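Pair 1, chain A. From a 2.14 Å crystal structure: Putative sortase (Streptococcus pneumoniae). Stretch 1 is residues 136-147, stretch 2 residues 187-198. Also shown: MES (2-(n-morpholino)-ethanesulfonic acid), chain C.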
# COMPACT_ATOMS: atom_id res chain seq x y z
N TYR A 136 -7.01 -4.65 -2.46
CA TYR A 136 -6.09 -3.81 -3.13
C TYR A 136 -6.41 -3.88 -4.62
O TYR A 136 -6.38 -4.94 -5.22
CB TYR A 136 -4.60 -4.28 -2.82
CG TYR A 136 -3.63 -3.43 -3.56
CD1 TYR A 136 -3.23 -2.19 -3.05
CD2 TYR A 136 -3.13 -3.81 -4.82
CE1 TYR A 136 -2.36 -1.34 -3.76
CE2 TYR A 136 -2.30 -2.95 -5.57
CZ TYR A 136 -1.90 -1.74 -5.02
OH TYR A 136 -1.15 -0.85 -5.75
N ASP A 137 -6.63 -2.76 -5.29
CA ASP A 137 -7.01 -2.83 -6.69
C ASP A 137 -5.89 -2.31 -7.62
O ASP A 137 -5.48 -1.13 -7.47
CB ASP A 137 -8.31 -2.04 -6.83
CG ASP A 137 -8.91 -2.14 -8.20
OD1 ASP A 137 -8.28 -2.67 -9.15
OD2 ASP A 137 -10.08 -1.65 -8.32
N ASN A 138 -5.35 -3.17 -8.51
CA ASN A 138 -4.22 -2.76 -9.38
C ASN A 138 -4.75 -2.35 -10.71
O ASN A 138 -3.98 -2.15 -11.68
CB ASN A 138 -3.15 -3.86 -9.60
CG ASN A 138 -3.69 -5.18 -10.17
OD1 ASN A 138 -4.66 -5.26 -10.88
ND2 ASN A 138 -3.03 -6.22 -9.84
N GLY A 139 -6.07 -2.26 -10.79
CA GLY A 139 -6.69 -1.91 -12.08
C GLY A 139 -7.58 -2.96 -12.67
O GLY A 139 -8.78 -2.72 -12.88
N GLN A 140 -6.99 -4.12 -12.93
CA GLN A 140 -7.68 -5.32 -13.50
C GLN A 140 -7.95 -6.43 -12.55
O GLN A 140 -8.59 -7.38 -12.94
CB GLN A 140 -6.81 -5.95 -14.60
CG GLN A 140 -6.27 -4.93 -15.55
CD GLN A 140 -7.17 -4.62 -16.72
OE1 GLN A 140 -7.34 -3.46 -17.14
NE2 GLN A 140 -7.71 -5.65 -17.30
N GLU A 141 -7.37 -6.36 -11.36
CA GLU A 141 -7.51 -7.38 -10.34
C GLU A 141 -7.71 -6.72 -8.95
O GLU A 141 -7.13 -5.65 -8.65
CB GLU A 141 -6.21 -8.16 -10.22
CG GLU A 141 -5.77 -8.72 -11.56
CD GLU A 141 -4.41 -9.39 -11.49
OE1 GLU A 141 -3.44 -8.63 -11.23
OE2 GLU A 141 -4.27 -10.66 -11.66
N ILE A 142 -8.42 -7.43 -8.05
CA ILE A 142 -8.50 -7.01 -6.70
C ILE A 142 -7.80 -8.05 -5.90
O ILE A 142 -8.10 -9.26 -6.01
CB ILE A 142 -9.96 -6.81 -6.22
CG1 ILE A 142 -10.60 -5.54 -6.81
CG2 ILE A 142 -9.87 -6.51 -4.71
CD1 ILE A 142 -12.25 -5.50 -6.82
N VAL A 143 -6.83 -7.65 -5.08
CA VAL A 143 -6.09 -8.70 -4.34
C VAL A 143 -6.69 -8.58 -2.96
O VAL A 143 -6.89 -7.46 -2.48
CB VAL A 143 -4.60 -8.37 -4.26
CG1 VAL A 143 -3.85 -9.38 -3.43
CG2 VAL A 143 -4.04 -8.24 -5.72
N GLU A 144 -6.93 -9.71 -2.33
CA GLU A 144 -7.52 -9.72 -0.99
C GLU A 144 -6.44 -10.14 0.01
O GLU A 144 -5.69 -11.07 -0.29
CB GLU A 144 -8.78 -10.67 -0.93
CG GLU A 144 -9.28 -10.64 0.53
CD GLU A 144 -10.40 -11.62 0.77
OE1 GLU A 144 -11.08 -12.00 -0.22
OE2 GLU A 144 -10.60 -12.00 1.94
N TYR A 145 -6.35 -9.43 1.13
CA TYR A 145 -5.46 -9.81 2.28
C TYR A 145 -6.25 -9.89 3.59
O TYR A 145 -7.33 -9.40 3.71
CB TYR A 145 -4.42 -8.66 2.49
CG TYR A 145 -3.40 -8.45 1.37
CD1 TYR A 145 -3.72 -7.79 0.17
CD2 TYR A 145 -2.10 -8.88 1.52
CE1 TYR A 145 -2.75 -7.59 -0.81
CE2 TYR A 145 -1.13 -8.67 0.56
CZ TYR A 145 -1.44 -8.02 -0.61
OH TYR A 145 -0.37 -7.80 -1.55
N GLN A 146 -5.66 -10.47 4.61
CA GLN A 146 -6.30 -10.49 5.83
C GLN A 146 -5.30 -10.16 6.97
O GLN A 146 -4.13 -10.60 6.96
CB GLN A 146 -7.03 -11.82 6.02
CG GLN A 146 -6.11 -12.93 6.22
CD GLN A 146 -6.84 -14.19 6.68
OE1 GLN A 146 -8.10 -14.24 6.77
NE2 GLN A 146 -6.05 -15.21 6.96
N MET A 147 -5.79 -9.36 7.91
CA MET A 147 -4.96 -8.96 9.07
C MET A 147 -4.46 -10.13 9.89
O MET A 147 -5.27 -11.01 10.34
CB MET A 147 -5.69 -7.95 9.89
CG MET A 147 -4.74 -7.08 10.80
SD MET A 147 -4.48 -7.98 12.31
CE MET A 147 -4.19 -6.67 13.51
N VAL A 187 0.96 -2.85 10.97
CA VAL A 187 -0.08 -3.83 10.90
C VAL A 187 0.18 -4.71 9.64
O VAL A 187 0.20 -4.21 8.51
CB VAL A 187 -1.49 -3.09 10.79
CG1 VAL A 187 -2.58 -4.11 10.88
CG2 VAL A 187 -1.68 -2.00 11.94
N ASN A 188 0.44 -6.01 9.84
CA ASN A 188 0.74 -6.98 8.78
C ASN A 188 -0.48 -7.69 8.30
O ASN A 188 -1.36 -8.11 9.11
CB ASN A 188 1.84 -7.96 9.24
CG ASN A 188 3.03 -7.18 9.81
OD1 ASN A 188 3.54 -6.30 9.15
ND2 ASN A 188 3.35 -7.39 11.09
N PHE A 189 -0.55 -7.84 6.98
CA PHE A 189 -1.66 -8.52 6.37
C PHE A 189 -1.12 -9.63 5.45
O PHE A 189 -0.14 -9.38 4.76
CB PHE A 189 -2.38 -7.53 5.44
CG PHE A 189 -3.22 -6.50 6.16
CD1 PHE A 189 -2.63 -5.36 6.75
CD2 PHE A 189 -4.62 -6.65 6.22
CE1 PHE A 189 -3.44 -4.38 7.42
CE2 PHE A 189 -5.42 -5.67 6.86
CZ PHE A 189 -4.81 -4.55 7.45
N GLU A 190 -1.76 -10.82 5.40
CA GLU A 190 -1.28 -11.87 4.51
C GLU A 190 -2.25 -11.94 3.31
O GLU A 190 -3.47 -11.77 3.44
CB GLU A 190 -1.19 -13.26 5.21
CG GLU A 190 -0.40 -14.25 4.32
CD GLU A 190 -0.09 -15.65 4.99
OE1 GLU A 190 -0.63 -15.87 6.07
OE2 GLU A 190 0.67 -16.48 4.42
N ARG A 191 -1.69 -12.20 2.14
CA ARG A 191 -2.45 -12.27 0.95
C ARG A 191 -3.27 -13.50 0.95
O ARG A 191 -2.75 -14.60 1.24
CB ARG A 191 -1.54 -12.34 -0.24
CG ARG A 191 -2.37 -12.48 -1.56
CD ARG A 191 -1.33 -12.43 -2.81
NE ARG A 191 -0.70 -11.11 -2.96
CZ ARG A 191 -0.51 -10.51 -4.16
NH1 ARG A 191 -0.78 -11.15 -5.34
NH2 ARG A 191 -0.04 -9.29 -4.20
N VAL A 192 -4.53 -13.31 0.56
CA VAL A 192 -5.45 -14.45 0.46
C VAL A 192 -5.84 -14.95 -0.98
O VAL A 192 -5.91 -16.15 -1.25
CB VAL A 192 -6.74 -14.09 1.37
CG1 VAL A 192 -7.92 -14.77 0.96
CG2 VAL A 192 -6.42 -14.30 2.80
N ALA A 193 -6.13 -14.03 -1.88
CA ALA A 193 -6.66 -14.43 -3.17
C ALA A 193 -6.50 -13.18 -4.06
O ALA A 193 -6.30 -12.05 -3.55
CB ALA A 193 -8.19 -14.84 -3.04
N VAL A 194 -6.59 -13.41 -5.37
CA VAL A 194 -6.52 -12.38 -6.39
C VAL A 194 -7.83 -12.66 -7.21
O VAL A 194 -8.04 -13.78 -7.65
CB VAL A 194 -5.29 -12.56 -7.35
CG1 VAL A 194 -5.35 -11.58 -8.49
CG2 VAL A 194 -3.95 -12.38 -6.60
N TYR A 195 -8.64 -11.64 -7.45
CA TYR A 195 -9.80 -11.78 -8.28
C TYR A 195 -9.58 -11.02 -9.53
O TYR A 195 -9.13 -9.86 -9.48
CB TYR A 195 -11.02 -11.20 -7.54
CG TYR A 195 -11.23 -11.88 -6.15
CD1 TYR A 195 -11.92 -13.12 -6.04
CD2 TYR A 195 -10.72 -11.32 -4.96
CE1 TYR A 195 -12.05 -13.79 -4.80
CE2 TYR A 195 -10.88 -12.01 -3.68
CZ TYR A 195 -11.58 -13.22 -3.64
OH TYR A 195 -11.80 -13.93 -2.46
N GLN A 196 -9.95 -11.63 -10.66
CA GLN A 196 -9.93 -10.95 -11.94
C GLN A 196 -11.25 -10.26 -12.10
O GLN A 196 -12.28 -10.89 -11.91
CB GLN A 196 -9.86 -12.00 -13.09
CG GLN A 196 -8.62 -12.98 -12.91
CD GLN A 196 -7.30 -12.11 -12.96
OE1 GLN A 196 -7.07 -11.36 -13.91
NE2 GLN A 196 -6.44 -12.32 -11.99
N LYS A 197 -11.20 -9.05 -12.60
CA LYS A 197 -12.40 -8.29 -12.75
C LYS A 197 -13.16 -8.81 -13.98
O LYS A 197 -14.31 -8.50 -14.18
CB LYS A 197 -12.07 -6.80 -12.88
CG LYS A 197 -11.54 -6.17 -11.53
CD LYS A 197 -11.31 -4.66 -11.77
CE LYS A 197 -10.94 -3.95 -10.52
NZ LYS A 197 -10.95 -2.41 -10.78
N SER A 198 -12.51 -9.65 -14.76
CA SER A 198 -13.19 -10.30 -15.88
C SER A 198 -14.07 -11.47 -15.39
O SER A 198 -14.94 -11.90 -16.13
CB SER A 198 -12.18 -10.79 -16.92
OG SER A 198 -11.39 -11.84 -16.35
O1 MES C . -2.28 -13.60 -13.60
C2 MES C . -2.66 -13.70 -12.22
C3 MES C . -1.87 -12.77 -11.27
N4 MES C . -1.42 -11.52 -11.89
C5 MES C . -1.24 -11.43 -13.35
C6 MES C . -2.30 -12.26 -14.10
C7 MES C . -0.94 -10.40 -11.07
C8 MES C . -1.13 -10.46 -9.54
S MES C . -0.06 -9.35 -8.79
O1S MES C . -0.29 -8.12 -9.41
O2S MES C . -0.51 -9.27 -7.36
O3S MES C . 1.30 -9.90 -8.89
O HOH W 1 -9.44 -8.78 -15.07

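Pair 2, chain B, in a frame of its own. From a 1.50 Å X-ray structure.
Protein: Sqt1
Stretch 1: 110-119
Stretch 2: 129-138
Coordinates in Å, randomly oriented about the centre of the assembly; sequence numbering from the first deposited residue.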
# COMPACT_ATOMS: atom_id res chain seq x y z
N MET B 110 10.47 9.43 8.48
CA MET B 110 10.24 9.41 9.91
C MET B 110 10.69 10.73 10.54
O MET B 110 10.52 10.95 11.73
CB MET B 110 10.98 8.23 10.54
CG MET B 110 10.44 6.88 10.10
SD MET B 110 8.75 6.65 10.68
CE MET B 110 9.03 6.67 12.45
N ASP B 111 11.26 11.60 9.71
CA ASP B 111 11.58 12.96 10.11
C ASP B 111 10.44 13.92 9.77
O ASP B 111 10.53 15.12 10.05
CB ASP B 111 12.88 13.43 9.44
CG ASP B 111 12.89 13.24 7.92
OD1 ASP B 111 11.85 12.87 7.32
OD2 ASP B 111 13.95 13.49 7.30
N GLY B 112 9.38 13.40 9.16
CA GLY B 112 8.24 14.23 8.80
C GLY B 112 8.43 15.00 7.51
O GLY B 112 7.53 15.70 7.04
N ARG B 113 9.62 14.88 6.90
CA ARG B 113 9.88 15.57 5.66
C ARG B 113 9.21 14.89 4.48
O ARG B 113 9.29 13.67 4.31
CB ARG B 113 11.38 15.66 5.39
CG ARG B 113 12.16 16.43 6.43
CD ARG B 113 13.65 16.44 6.08
NE ARG B 113 14.48 16.52 7.28
CZ ARG B 113 14.89 17.66 7.82
NH1 ARG B 113 14.55 18.81 7.26
NH2 ARG B 113 15.64 17.65 8.91
N MET B 114 8.54 15.70 3.66
CA MET B 114 8.03 15.26 2.38
C MET B 114 8.85 15.96 1.29
O MET B 114 8.77 17.17 1.13
CB MET B 114 6.54 15.58 2.23
CG MET B 114 5.96 15.10 0.92
SD MET B 114 4.21 15.50 0.64
CE MET B 114 4.31 17.27 0.37
N ARG B 115 9.65 15.19 0.56
CA ARG B 115 10.49 15.77 -0.48
C ARG B 115 9.92 15.46 -1.84
O ARG B 115 9.60 14.30 -2.16
CB ARG B 115 11.93 15.26 -0.37
CG ARG B 115 12.58 15.73 0.92
CD ARG B 115 14.01 15.23 1.09
NE ARG B 115 14.90 15.65 0.01
CZ ARG B 115 15.54 16.82 -0.02
NH1 ARG B 115 15.38 17.69 0.96
NH2 ARG B 115 16.35 17.10 -1.04
N VAL B 116 9.77 16.51 -2.65
CA VAL B 116 9.14 16.41 -3.96
C VAL B 116 10.15 16.58 -5.09
O VAL B 116 10.85 17.59 -5.17
CB VAL B 116 8.02 17.46 -4.11
CG1 VAL B 116 7.42 17.41 -5.50
CG2 VAL B 116 6.96 17.28 -3.03
N TYR B 117 10.20 15.58 -5.97
CA TYR B 117 11.10 15.58 -7.12
C TYR B 117 10.32 15.54 -8.42
O TYR B 117 9.41 14.72 -8.57
CB TYR B 117 12.05 14.37 -7.07
CG TYR B 117 12.95 14.31 -5.86
CD1 TYR B 117 12.50 13.80 -4.65
CD2 TYR B 117 14.26 14.76 -5.93
CE1 TYR B 117 13.32 13.74 -3.54
CE2 TYR B 117 15.09 14.72 -4.83
CZ TYR B 117 14.62 14.21 -3.64
OH TYR B 117 15.45 14.16 -2.54
N ALA B 118 10.67 16.41 -9.35
CA ALA B 118 10.10 16.34 -10.69
C ALA B 118 10.76 15.21 -11.46
O ALA B 118 11.98 15.02 -11.37
CB ALA B 118 10.26 17.67 -11.42
N VAL B 119 9.97 14.46 -12.21
CA VAL B 119 10.47 13.31 -12.95
C VAL B 119 10.31 13.52 -14.45
O VAL B 119 9.24 13.93 -14.91
CB VAL B 119 9.74 12.01 -12.55
CG1 VAL B 119 10.33 10.81 -13.27
CG2 VAL B 119 9.79 11.81 -11.04
N GLN B 129 15.34 11.41 -15.58
CA GLN B 129 15.96 12.52 -14.87
C GLN B 129 15.09 12.93 -13.69
O GLN B 129 13.85 12.90 -13.77
CB GLN B 129 16.19 13.70 -15.81
CG GLN B 129 17.35 13.51 -16.78
CD GLN B 129 18.68 13.91 -16.16
OE1 GLN B 129 18.97 15.09 -16.01
NE2 GLN B 129 19.48 12.92 -15.80
N PHE B 130 15.73 13.33 -12.59
CA PHE B 130 15.02 13.67 -11.36
C PHE B 130 15.54 14.99 -10.80
O PHE B 130 16.75 15.17 -10.66
CB PHE B 130 15.17 12.55 -10.32
CG PHE B 130 14.70 11.21 -10.81
CD1 PHE B 130 15.54 10.40 -11.56
CD2 PHE B 130 13.41 10.77 -10.55
CE1 PHE B 130 15.11 9.18 -12.03
CE2 PHE B 130 12.98 9.55 -11.01
CZ PHE B 130 13.82 8.76 -11.76
N LYS B 131 14.62 15.89 -10.48
CA LYS B 131 15.02 17.20 -9.97
C LYS B 131 14.25 17.58 -8.71
O LYS B 131 13.03 17.70 -8.73
CB LYS B 131 14.81 18.27 -11.04
CG LYS B 131 15.17 19.67 -10.58
CD LYS B 131 15.00 20.68 -11.70
CE LYS B 131 15.20 22.10 -11.19
NZ LYS B 131 16.43 22.21 -10.36
N PHE B 132 14.98 17.80 -7.62
CA PHE B 132 14.38 18.24 -6.37
C PHE B 132 13.67 19.58 -6.56
O PHE B 132 14.22 20.50 -7.17
CB PHE B 132 15.43 18.34 -5.27
CG PHE B 132 14.91 18.92 -3.99
CD1 PHE B 132 14.02 18.20 -3.20
CD2 PHE B 132 15.29 20.18 -3.58
CE1 PHE B 132 13.54 18.73 -2.02
CE2 PHE B 132 14.81 20.72 -2.40
CZ PHE B 132 13.93 19.99 -1.62
N LEU B 133 12.44 19.68 -6.05
CA LEU B 133 11.65 20.90 -6.22
C LEU B 133 11.33 21.58 -4.90
O LEU B 133 11.44 22.80 -4.78
CB LEU B 133 10.35 20.60 -6.95
CG LEU B 133 10.44 20.12 -8.40
CD1 LEU B 133 9.04 20.13 -9.00
CD2 LEU B 133 11.39 20.98 -9.21
N ALA B 134 10.92 20.79 -3.91
CA ALA B 134 10.41 21.35 -2.67
C ALA B 134 10.36 20.33 -1.54
O ALA B 134 10.24 19.12 -1.77
CB ALA B 134 9.03 21.95 -2.88
N GLU B 135 10.43 20.84 -0.32
CA GLU B 135 10.26 20.03 0.87
C GLU B 135 9.18 20.65 1.76
O GLU B 135 9.13 21.87 1.94
CB GLU B 135 11.58 19.90 1.63
CG GLU B 135 11.47 19.22 2.98
CD GLU B 135 12.82 18.95 3.62
OE1 GLU B 135 13.01 19.33 4.80
OE2 GLU B 135 13.69 18.36 2.95
N SER B 136 8.31 19.79 2.28
CA SER B 136 7.26 20.18 3.21
C SER B 136 7.42 19.37 4.51
O SER B 136 7.73 18.18 4.46
CB SER B 136 5.88 19.94 2.58
OG SER B 136 4.84 19.97 3.54
N GLN B 137 7.24 20.01 5.66
CA GLN B 137 7.38 19.30 6.93
C GLN B 137 6.32 19.75 7.93
O GLN B 137 6.62 20.40 8.93
CB GLN B 137 8.79 19.51 7.51
CG GLN B 137 9.13 18.58 8.67
CD GLN B 137 10.54 18.80 9.20
OE1 GLN B 137 11.23 19.74 8.79
NE2 GLN B 137 10.97 17.93 10.10
N GLU B 138 5.07 19.39 7.66
CA GLU B 138 3.95 19.79 8.51
C GLU B 138 3.73 18.87 9.70
O GLU B 138 3.00 19.22 10.63
CB GLU B 138 2.66 19.86 7.68
CG GLU B 138 2.70 20.79 6.47
CD GLU B 138 2.63 22.26 6.84
OE1 GLU B 138 2.41 22.59 8.03
OE2 GLU B 138 2.78 23.10 5.93

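Both pairs are two antiparallel strands interrupted by a beta bulge, and 14 central residues superpose with an RMSD of 0.4 Å over N, CA and C. The strand axes approach to 4.3 Å in each, with N-to-C directions at 142° in pair 1 and 141° in pair 2. The bulge falls at the same place. E144(A) and V116(B) coincide, as do V192(A) and L133(B), and at this extra residue psi turns to -44° and -45°. One carbonyl then faces two successive amides: V192(A) N donates to E144(A) O at 2.7 Å and A193(A) N only weakly at 3.4 Å, while L133(B) N reaches V116(B) O at 2.8 Å and A134(B) N, again weakly, at 3.4 Å. Beyond the bulge the register resumes with the bridges Y145(A)-R191(A) and Y117(B)-F132(B), and the next hydrogen-bonded pairs are Q146(A) with E190(A) and A118(B) with K131(B).

The bulge residue points its CA-to-CB bond toward the partner strand and meets the residue two places after the shared acceptor. V192(A) CG2 lies 3.7 Å from Q146(A) CG; in pair 2 the longer L133(B) places CD1 3.7 Å from the small A118(B) CB.

The matched tyrosines, Y145(A) and Y117(B), have side-chain centres only 0.4 Å apart and share the m rotamer, but their neighbours differ. Opposite Y145(A), R191(A) NH2 donates to the phenolic Y145(A) OH at 3.1 Å, and V143(A) CG1 covers one guanidinium face, 3.6 Å from R191(A) CZ. In pair 2 the arginine is on the other strand: R115(B) matches V143(A), and F132(B) matches R191(A). R115(B) NE still donates to Y117(B) OH at 3.0 Å, now within one stretch, and its guanidinium lies flat on F132(B), with planes at 1°. The edge of F132(B) is directed toward the face of Y117(B). Thus arginine, tyrosine and an apolar group pack together in both, with the arginine and its apolar cover exchanged between strands.

Charge is also balanced differently. E135(B), at the position of V194(A), bridges two arginines, with OE1 2.9 Å from R113(B) NH1 and OE2 2.7 Å from R115(B) NH1. In pair 1, E141(A), the match of R113(B), instead accepts from Q196(A) NE2 at OE2, 2.8 Å away; the same OE2 accepts from MES N4 at 3.0 Å. Across the sheet, Y195(A) OH donates to E144(A) OE1 at 3.0 Å, whereas the matched S136(B) and V116(B) form no such side-chain bond.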